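Local coordinates for methyltransferase domain-containing protein (Deinococcus radiodurans, PDB 3M33) that is of unknown function but is probably a methyltransferase that uses S-adenosylmethionine as the methyl donor, at residues A[52-57]-A[114-119]; A[40-45]-A[137-142]; A[28-33]-A[168-173]. All coordinates share one frame; numbering follows the deposited sequence.

How the contacts relate
Contacts 1 and 2 are neighbours, their centres about 9 Å apart, and share the middle of one sheet: the 112-118 strand of contact 1 lies beside the 136-142 strand of contact 2, with probable hydrogen bonds from L139 N to I115 O (2.8 Å) and from R119 N to V141 O (2.7 Å). Contact 3 lies at one outer edge of the sheet, its centre about 25 Å from that of contact 1 and about 22 Å from that of contact 2. E35 connects it to contact 1: its backbone N is capped by D33, while its carboxylate meets R118 and R119. Any cofactor bound as in relatives would lie near the C-terminal end of strand 51-55.

Contact 1. Residues A[52-57]-A[114-119]; sequences VLEAGC and LIVSRR. With SO4 (sulfate ion), chain F.
V116 sets CG1 between its backbone N and carbonyl carbon (chi1 64°), and V52 turns CG1 anti to its backbone N (chi1 -176°), which brings the two CG1 methyls to 4.0 Å on the face shared by V52, E54 and V116. The same V116 CG1 rests 3.8 Å from E54 CB, bridging two residues of the neighbouring strand. On the other face, L53 and I115 pack more loosely. Between these two layers the strands run parallel. L53 bonds twice to strand 112-118, astride I115: its N donates to L114 O and its O accepts from V116 N, each at 2.8 Å; A55 N reaches V116 O at 3.0 Å. Past the pairing, a water bridges the parting strands, accepting from R118 N at 2.9 Å and lying within hydrogen-bonding distance of A55 O and E54 OE2. The other carboxylate oxygen of E54 takes the indole N-H of W73. R119, beyond the strand end, turns the NE/NH2 edge of its guanidinium to a single oxygen, O1, of a sulfate probably from the crystallisation liquor. With G56 at positive phi opening a glycine-rich turn, this is the central parallel pair of a Rossmann-like class I methyltransferase fold; relatives bind S-adenosylmethionine at this end.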
loop_
_atom_site.group_PDB
_atom_site.type_symbol
_atom_site.label_atom_id
_atom_site.label_comp_id
_atom_site.label_asym_id
_atom_site.label_seq_id
_atom_site.Cartn_x
_atom_site.Cartn_y
_atom_site.Cartn_z
ATOM N N VAL A 52 -0.954 5.542 15.279
ATOM C CA VAL A 52 -0.850 4.813 14.029
ATOM C C VAL A 52 0.591 4.426 13.716
ATOM O O VAL A 52 1.518 5.201 13.946
ATOM C CB VAL A 52 -1.411 5.638 12.865
ATOM C CG1 VAL A 52 -1.386 4.817 11.567
ATOM C CG2 VAL A 52 -2.826 6.093 13.180
ATOM N N LEU A 53 0.767 3.209 13.215
ATOM C CA LEU A 53 2.013 2.790 12.596
ATOM C C LEU A 53 1.747 2.437 11.137
ATOM O O LEU A 53 0.908 1.575 10.836
ATOM C CB LEU A 53 2.601 1.585 13.313
ATOM C CG LEU A 53 3.894 1.073 12.673
ATOM C CD1 LEU A 53 5.037 2.070 12.916
ATOM C CD2 LEU A 53 4.258 -0.273 13.249
ATOM N N GLU A 54 2.449 3.112 10.229
ATOM C CA GLU A 54 2.315 2.832 8.805
ATOM C C GLU A 54 3.555 2.142 8.275
ATOM O O GLU A 54 4.651 2.691 8.344
ATOM C CB GLU A 54 2.078 4.117 8.010
ATOM C CG GLU A 54 1.783 3.849 6.542
ATOM C CD GLU A 54 2.000 5.056 5.635
ATOM O OE1 GLU A 54 2.300 6.167 6.130
ATOM O OE2 GLU A 54 1.875 4.877 4.409
ATOM N N ALA A 55 3.381 0.937 7.750
ATOM C CA ALA A 55 4.486 0.204 7.137
ATOM C C ALA A 55 4.652 0.596 5.670
ATOM O O ALA A 55 3.688 0.592 4.891
ATOM C CB ALA A 55 4.257 -1.310 7.260
ATOM N N GLY A 56 5.874 0.951 5.295
ATOM C CA GLY A 56 6.192 1.286 3.912
ATOM C C GLY A 56 5.622 2.620 3.478
ATOM O O GLY A 56 4.861 2.669 2.508
ATOM N N CYS A 57 6.005 3.706 4.161
ATOM C CA CYS A 57 5.345 5.002 3.937
ATOM C C CYS A 57 5.792 5.704 2.656
ATOM O O CYS A 57 5.181 6.702 2.254
ATOM C CB CYS A 57 5.566 5.937 5.124
ATOM S SG CYS A 57 7.331 6.301 5.311
ATOM N N LEU A 114 -3.552 1.285 15.538
ATOM C CA LEU A 114 -3.742 0.957 14.125
ATOM C C LEU A 114 -2.399 0.693 13.441
ATOM O O LEU A 114 -1.457 1.480 13.577
ATOM C CB LEU A 114 -4.499 2.085 13.402
ATOM C CG LEU A 114 -4.739 1.924 11.900
ATOM C CD1 LEU A 114 -5.702 0.771 11.650
ATOM C CD2 LEU A 114 -5.302 3.222 11.312
ATOM N N ILE A 115 -2.317 -0.414 12.710
ATOM C CA ILE A 115 -1.162 -0.682 11.872
ATOM C C ILE A 115 -1.692 -0.736 10.461
ATOM O O ILE A 115 -2.586 -1.509 10.157
ATOM C CB ILE A 115 -0.462 -2.005 12.237
ATOM C CG1 ILE A 115 0.147 -1.933 13.642
ATOM C CG2 ILE A 115 0.615 -2.328 11.234
ATOM C CD1 ILE A 115 -0.879 -2.062 14.748
ATOM N N VAL A 116 -1.166 0.108 9.592
ATOM C CA VAL A 116 -1.738 0.230 8.272
ATOM C C VAL A 116 -0.680 0.031 7.182
ATOM O O VAL A 116 0.498 0.370 7.363
ATOM C CB VAL A 116 -2.445 1.582 8.113
ATOM C CG1 VAL A 116 -1.453 2.705 8.210
ATOM C CG2 VAL A 116 -3.159 1.642 6.783
ATOM N N SER A 117 -1.087 -0.548 6.055
ATOM C CA SER A 117 -0.159 -0.727 4.942
ATOM C C SER A 117 -0.883 -0.666 3.615
ATOM O O SER A 117 -1.712 -1.532 3.320
ATOM C CB SER A 117 0.555 -2.074 5.067
ATOM O OG SER A 117 1.365 -2.319 3.936
ATOM N N ARG A 118 -0.568 0.347 2.814
ATOM C CA ARG A 118 -1.158 0.445 1.489
ATOM C C ARG A 118 -0.203 -0.195 0.491
ATOM O O ARG A 118 0.765 0.427 0.073
ATOM C CB ARG A 118 -1.443 1.905 1.103
ATOM C CG ARG A 118 -2.125 2.044 -0.275
ATOM C CD ARG A 118 -2.116 3.487 -0.834
ATOM N NE ARG A 118 -2.812 4.446 0.031
ATOM C CZ ARG A 118 -4.114 4.732 -0.039
ATOM N NH1 ARG A 118 -4.910 4.123 -0.929
ATOM N NH2 ARG A 118 -4.631 5.635 0.788
ATOM N N ARG A 119 -0.449 -1.457 0.149
ATOM C CA ARG A 119 0.396 -2.172 -0.814
ATOM C C ARG A 119 1.845 -2.260 -0.338
ATOM O O ARG A 119 2.786 -2.336 -1.136
ATOM C CB ARG A 119 0.297 -1.510 -2.194
ATOM C CG ARG A 119 -1.162 -1.498 -2.728
ATOM C CD ARG A 119 -1.417 -0.430 -3.808
ATOM N NE ARG A 119 -0.677 -0.676 -5.039
ATOM C CZ ARG A 119 -0.998 -0.189 -6.240
ATOM N NH1 ARG A 119 -2.079 0.586 -6.406
ATOM N NH2 ARG A 119 -0.235 -0.489 -7.291
HETATM S S SO4 F . 2.690 -2.491 -5.872
HETATM O O1 SO4 F . 1.368 -1.903 -5.972
HETATM O O2 SO4 F . 3.647 -1.637 -6.582
HETATM O O3 SO4 F . 3.058 -2.611 -4.462
HETATM O O4 SO4 F . 2.697 -3.825 -6.468
HETATM O O HOH W 1 1.783 2.051 3.323
#

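Contact 2. Residues A[40-45]-A[137-142]; sequences LWLSRL and HFLYVG
Helix-on-sheet packing brings W41, L42 and L45 onto H137 and L139, where helix 36-45 packs on one face of the sheet. The helix runs nearly antiparallel to strand 136-142, at 162°, with 9.8 Å between the two segment axes. No hydrogen bond crosses; the contact is apolar, almost all of it between side chains. L139 is the hub. Its CG stands anti to the backbone N (chi1 174°), and the two methyls beyond it divide the work. CD2 sits 3.6 Å from both CA and CB of L42, close against the helix backbone, and also meets L45 CD1 at 4.0 Å; CD1 instead comes to the edge of the W41 indole, 4.0 Å from CE3. One turn along, L45 sends its second methyl, CD2, over a face of the H137 imidazole. That CH-pi contact measures 3.7 Å from CD2 to the ring centroid, 16° off the normal and displaced toward the rim, with ND1 the nearest ring atom at 3.5 Å. L42 and L139 are buried, while W41, L45 and H137 remain partly exposed. To one side L42 continues onto L114 of strand 112-118; to the other L45 and H137 share L214 of strand 204-216, and W41 reaches farther, to A163 and D165 of strand 160-173.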
loop_
_atom_site.group_PDB
_atom_site.type_symbol
_atom_site.label_atom_id
_atom_site.label_comp_id
_atom_site.label_asym_id
_atom_site.label_seq_id
_atom_site.Cartn_x
_atom_site.Cartn_y
_atom_site.Cartn_z
ATOM N N LEU A 40 -11.965 4.989 2.627
ATOM C CA LEU A 40 -13.114 5.111 3.519
ATOM C C LEU A 40 -12.908 4.354 4.833
ATOM O O LEU A 40 -13.198 4.876 5.901
ATOM C CB LEU A 40 -14.372 4.556 2.863
ATOM C CG LEU A 40 -15.112 5.429 1.865
ATOM C CD1 LEU A 40 -16.580 5.022 1.901
ATOM C CD2 LEU A 40 -14.939 6.917 2.197
ATOM N N TRP A 41 -12.429 3.113 4.752
ATOM C CA TRP A 41 -12.237 2.313 5.956
ATOM C C TRP A 41 -11.182 2.969 6.851
ATOM O O TRP A 41 -11.335 3.033 8.072
ATOM C CB TRP A 41 -11.770 0.914 5.591
ATOM C CG TRP A 41 -12.840 0.025 5.025
ATOM C CD1 TRP A 41 -14.109 0.377 4.691
ATOM C CD2 TRP A 41 -12.719 -1.377 4.738
ATOM N NE1 TRP A 41 -14.790 -0.719 4.212
ATOM C CE2 TRP A 41 -13.956 -1.807 4.233
ATOM C CE3 TRP A 41 -11.676 -2.307 4.860
ATOM C CZ2 TRP A 41 -14.190 -3.133 3.855
ATOM C CZ3 TRP A 41 -11.905 -3.614 4.482
ATOM C CH2 TRP A 41 -13.155 -4.016 3.982
ATOM N N LEU A 42 -10.108 3.455 6.235
ATOM C CA LEU A 42 -9.031 4.065 7.000
ATOM C C LEU A 42 -9.550 5.309 7.721
ATOM O O LEU A 42 -9.335 5.498 8.908
ATOM C CB LEU A 42 -7.869 4.423 6.075
ATOM C CG LEU A 42 -6.718 5.214 6.706
ATOM C CD1 LEU A 42 -6.242 4.559 8.003
ATOM C CD2 LEU A 42 -5.567 5.367 5.691
ATOM N N SER A 43 -10.265 6.147 6.985
ATOM C CA SER A 43 -10.814 7.358 7.558
ATOM C C SER A 43 -11.713 7.069 8.771
ATOM O O SER A 43 -11.628 7.769 9.782
ATOM C CB SER A 43 -11.575 8.142 6.492
ATOM O OG SER A 43 -12.166 9.267 7.088
ATOM N N ARG A 44 -12.556 6.035 8.683
ATOM C CA ARG A 44 -13.449 5.685 9.795
ATOM C C ARG A 44 -12.672 5.264 11.038
ATOM O O ARG A 44 -13.136 5.446 12.156
ATOM C CB ARG A 44 -14.419 4.551 9.407
ATOM C CG ARG A 44 -15.451 4.893 8.340
ATOM C CD ARG A 44 -16.321 3.661 8.028
ATOM N NE ARG A 44 -17.345 3.432 9.052
ATOM C CZ ARG A 44 -17.254 2.547 10.045
ATOM N NH1 ARG A 44 -16.186 1.761 10.164
ATOM N NH2 ARG A 44 -18.245 2.441 10.922
ATOM N N LEU A 45 -11.491 4.682 10.842
ATOM C CA LEU A 45 -10.683 4.173 11.956
ATOM C C LEU A 45 -9.827 5.220 12.695
ATOM O O LEU A 45 -9.219 4.910 13.718
ATOM C CB LEU A 45 -9.761 3.068 11.453
ATOM C CG LEU A 45 -10.457 1.748 11.095
ATOM C CD1 LEU A 45 -9.642 1.020 10.036
ATOM C CD2 LEU A 45 -10.650 0.881 12.339
ATOM N N HIS A 137 -6.415 -2.461 15.344
ATOM C CA HIS A 137 -6.767 -2.998 14.028
ATOM C C HIS A 137 -5.526 -3.066 13.136
ATOM O O HIS A 137 -4.596 -2.263 13.279
ATOM C CB HIS A 137 -7.787 -2.096 13.319
ATOM C CG HIS A 137 -9.183 -2.202 13.847
ATOM N ND1 HIS A 137 -9.659 -1.395 14.854
ATOM C CD2 HIS A 137 -10.216 -3.001 13.488
ATOM C CE1 HIS A 137 -10.920 -1.701 15.106
ATOM N NE2 HIS A 137 -11.284 -2.670 14.289
ATOM N N PHE A 138 -5.528 -3.989 12.187
ATOM C CA PHE A 138 -4.519 -3.990 11.131
ATOM C C PHE A 138 -5.277 -3.758 9.832
ATOM O O PHE A 138 -6.243 -4.459 9.554
ATOM C CB PHE A 138 -3.818 -5.357 11.069
ATOM C CG PHE A 138 -2.981 -5.553 9.828
ATOM C CD1 PHE A 138 -1.742 -4.935 9.700
ATOM C CD2 PHE A 138 -3.429 -6.356 8.792
ATOM C CE1 PHE A 138 -0.967 -5.102 8.541
ATOM C CE2 PHE A 138 -2.666 -6.534 7.635
ATOM C CZ PHE A 138 -1.429 -5.901 7.512
ATOM N N LEU A 139 -4.852 -2.786 9.037
ATOM C CA LEU A 139 -5.552 -2.461 7.813
ATOM C C LEU A 139 -4.598 -2.546 6.616
ATOM O O LEU A 139 -3.528 -1.927 6.618
ATOM C CB LEU A 139 -6.177 -1.062 7.908
ATOM C CG LEU A 139 -6.824 -0.521 6.630
ATOM C CD1 LEU A 139 -8.005 -1.400 6.244
ATOM C CD2 LEU A 139 -7.253 0.921 6.809
ATOM N N TYR A 140 -4.998 -3.290 5.586
ATOM C CA TYR A 140 -4.135 -3.533 4.422
ATOM C C TYR A 140 -4.909 -3.510 3.103
ATOM O O TYR A 140 -6.058 -3.951 3.037
ATOM C CB TYR A 140 -3.443 -4.893 4.579
ATOM C CG TYR A 140 -2.686 -5.390 3.349
ATOM C CD1 TYR A 140 -1.376 -4.989 3.108
ATOM C CD2 TYR A 140 -3.270 -6.285 2.456
ATOM C CE1 TYR A 140 -0.668 -5.446 1.999
ATOM C CE2 TYR A 140 -2.568 -6.759 1.344
ATOM C CZ TYR A 140 -1.265 -6.325 1.124
ATOM O OH TYR A 140 -0.552 -6.760 0.027
ATOM N N VAL A 141 -4.283 -2.995 2.047
ATOM C CA VAL A 141 -4.794 -3.232 0.704
ATOM C C VAL A 141 -3.652 -3.715 -0.189
ATOM O O VAL A 141 -2.565 -3.134 -0.191
ATOM C CB VAL A 141 -5.534 -2.012 0.081
ATOM C CG1 VAL A 141 -4.594 -0.834 -0.113
ATOM C CG2 VAL A 141 -6.150 -2.418 -1.279
ATOM N N GLY A 142 -3.887 -4.803 -0.920
ATOM C CA GLY A 142 -2.833 -5.410 -1.725
ATOM C C GLY A 142 -3.102 -5.135 -3.181
ATOM O O GLY A 142 -4.235 -4.865 -3.540
#

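Contact 3. Residues A[28-33]-A[168-173]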
loop_
_atom_site.group_PDB
_atom_site.type_symbol
_atom_site.label_atom_id
_atom_site.label_comp_id
_atom_site.label_asym_id
_atom_site.label_seq_id
_atom_site.Cartn_x
_atom_site.Cartn_y
_atom_site.Cartn_z
ATOM N N VAL A 28 -6.313 4.287 -17.788
ATOM C CA VAL A 28 -7.572 4.977 -17.513
ATOM C C VAL A 28 -8.575 3.979 -16.912
ATOM O O VAL A 28 -8.822 2.913 -17.480
ATOM C CB VAL A 28 -8.200 5.555 -18.799
ATOM C CG1 VAL A 28 -9.580 6.167 -18.503
ATOM C CG2 VAL A 28 -7.281 6.577 -19.451
ATOM N N LEU A 29 -9.152 4.320 -15.767
ATOM C CA LEU A 29 -10.150 3.461 -15.133
ATOM C C LEU A 29 -11.497 3.627 -15.829
ATOM O O LEU A 29 -11.932 4.754 -16.066
ATOM C CB LEU A 29 -10.292 3.829 -13.646
ATOM C CG LEU A 29 -9.040 3.639 -12.790
ATOM C CD1 LEU A 29 -9.157 4.395 -11.464
ATOM C CD2 LEU A 29 -8.790 2.172 -12.558
ATOM N N SER A 30 -12.163 2.517 -16.150
ATOM C CA SER A 30 -13.535 2.587 -16.655
ATOM C C SER A 30 -14.546 2.608 -15.520
ATOM O O SER A 30 -15.710 2.887 -15.734
ATOM C CB SER A 30 -13.852 1.410 -17.573
ATOM O OG SER A 30 -13.402 1.646 -18.887
ATOM N N GLY A 31 -14.112 2.289 -14.309
ATOM C CA GLY A 31 -14.999 2.363 -13.151
ATOM C C GLY A 31 -14.298 3.006 -11.953
ATOM O O GLY A 31 -13.186 3.485 -12.092
ATOM N N PRO A 32 -14.955 3.025 -10.780
ATOM C CA PRO A 32 -14.441 3.667 -9.561
ATOM C C PRO A 32 -13.066 3.127 -9.156
ATOM O O PRO A 32 -12.832 1.922 -9.256
ATOM C CB PRO A 32 -15.462 3.275 -8.487
ATOM C CG PRO A 32 -16.687 2.857 -9.230
ATOM C CD PRO A 32 -16.270 2.388 -10.581
ATOM N N ASP A 33 -12.187 4.006 -8.685
ATOM C CA ASP A 33 -10.854 3.608 -8.230
ATOM C C ASP A 33 -11.015 2.486 -7.239
ATOM O O ASP A 33 -11.780 2.618 -6.305
ATOM C CB ASP A 33 -10.154 4.785 -7.547
ATOM C CG ASP A 33 -8.706 4.461 -7.133
ATOM O OD1 ASP A 33 -7.798 5.247 -7.479
ATOM O OD2 ASP A 33 -8.462 3.420 -6.489
ATOM N N SER A 168 -12.324 -5.475 -8.229
ATOM C CA SER A 168 -11.810 -5.612 -9.593
ATOM C C SER A 168 -12.456 -4.537 -10.468
ATOM O O SER A 168 -13.659 -4.410 -10.487
ATOM C CB SER A 168 -12.157 -7.001 -10.138
ATOM O OG SER A 168 -11.685 -7.175 -11.465
ATOM N N VAL A 169 -11.657 -3.762 -11.187
ATOM C CA VAL A 169 -12.186 -2.664 -11.993
ATOM C C VAL A 169 -11.580 -2.668 -13.399
ATOM O O VAL A 169 -10.370 -2.811 -13.566
ATOM C CB VAL A 169 -11.902 -1.317 -11.308
ATOM C CG1 VAL A 169 -12.546 -0.165 -12.093
ATOM C CG2 VAL A 169 -12.449 -1.354 -9.902
ATOM N N LEU A 170 -12.418 -2.537 -14.419
ATOM C CA LEU A 170 -11.921 -2.514 -15.785
ATOM C C LEU A 170 -11.040 -1.283 -15.991
ATOM O O LEU A 170 -11.425 -0.174 -15.630
ATOM C CB LEU A 170 -13.091 -2.478 -16.778
ATOM C CG LEU A 170 -12.738 -2.433 -18.264
ATOM C CD1 LEU A 170 -11.994 -3.710 -18.662
ATOM C CD2 LEU A 170 -13.969 -2.248 -19.136
ATOM N N ALA A 171 -9.857 -1.477 -16.561
ATOM C CA ALA A 171 -9.030 -0.349 -16.980
ATOM C C ALA A 171 -8.482 -0.610 -18.376
ATOM O O ALA A 171 -8.581 -1.732 -18.882
ATOM C CB ALA A 171 -7.886 -0.138 -15.997
ATOM N N HIS A 172 -7.907 0.420 -18.999
ATOM C CA HIS A 172 -7.207 0.248 -20.278
ATOM C C HIS A 172 -5.810 0.844 -20.215
ATOM O O HIS A 172 -5.612 1.923 -19.642
ATOM C CB HIS A 172 -7.961 0.923 -21.422
ATOM C CG HIS A 172 -9.347 0.400 -21.621
ATOM N ND1 HIS A 172 -9.657 -0.537 -22.585
ATOM C CD2 HIS A 172 -10.505 0.683 -20.982
ATOM C CE1 HIS A 172 -10.947 -0.810 -22.527
ATOM N NE2 HIS A 172 -11.485 -0.082 -21.565
ATOM N N ALA A 173 -4.846 0.133 -20.791
ATOM C CA ALA A 173 -3.535 0.710 -21.080
ATOM C C ALA A 173 -3.658 1.375 -22.453
ATOM O O ALA A 173 -3.935 0.699 -23.451
ATOM C CB ALA A 173 -2.479 -0.360 -21.097
#
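V169 makes the tight part of this contact, its two methyls pressed against the backbone where segment 28-33 turns away. CG1 stands anti to the backbone N (chi1 -176°) and lies 3.6 Å from the carbonyl carbon of G31, while CG2 comes to 3.4 Å from P32 O. L29 and A171 add a looser apolar layer next to it: L29 CD2 sits 4.2 Å from A171 CB. E208 of strand 204-216 touches both L29 and A171. The backbones between are joined as an antiparallel ladder. V28 and H172 form a hydrogen-bonded pair, each N donating to the other's O at 3.1 Å, and L29 with A171 is the non-hydrogen-bonded pair that follows. S30 N still donates to L170 O, at 2.8 Å and with the donor tilted 24° from the carbonyl plane, but the chain then leaves the sheet. Strand 28-29 is thus a short edge strand laid against strand 160-173, an addition at the outer margin of a sheet otherwise ordered like that of class I methyltransferases. The solvent side is quite different. V28 and S30 are exposed, and the V28 side chain comes no nearer than 4.5 Å to the opposite segment. S30 lies beside L170, its OG 3.9 Å from L170 CD2. At the far end D33 turns away from strand 160-173, and its OD2 caps the backbone N of E35 in the turn leading into helix 36-45.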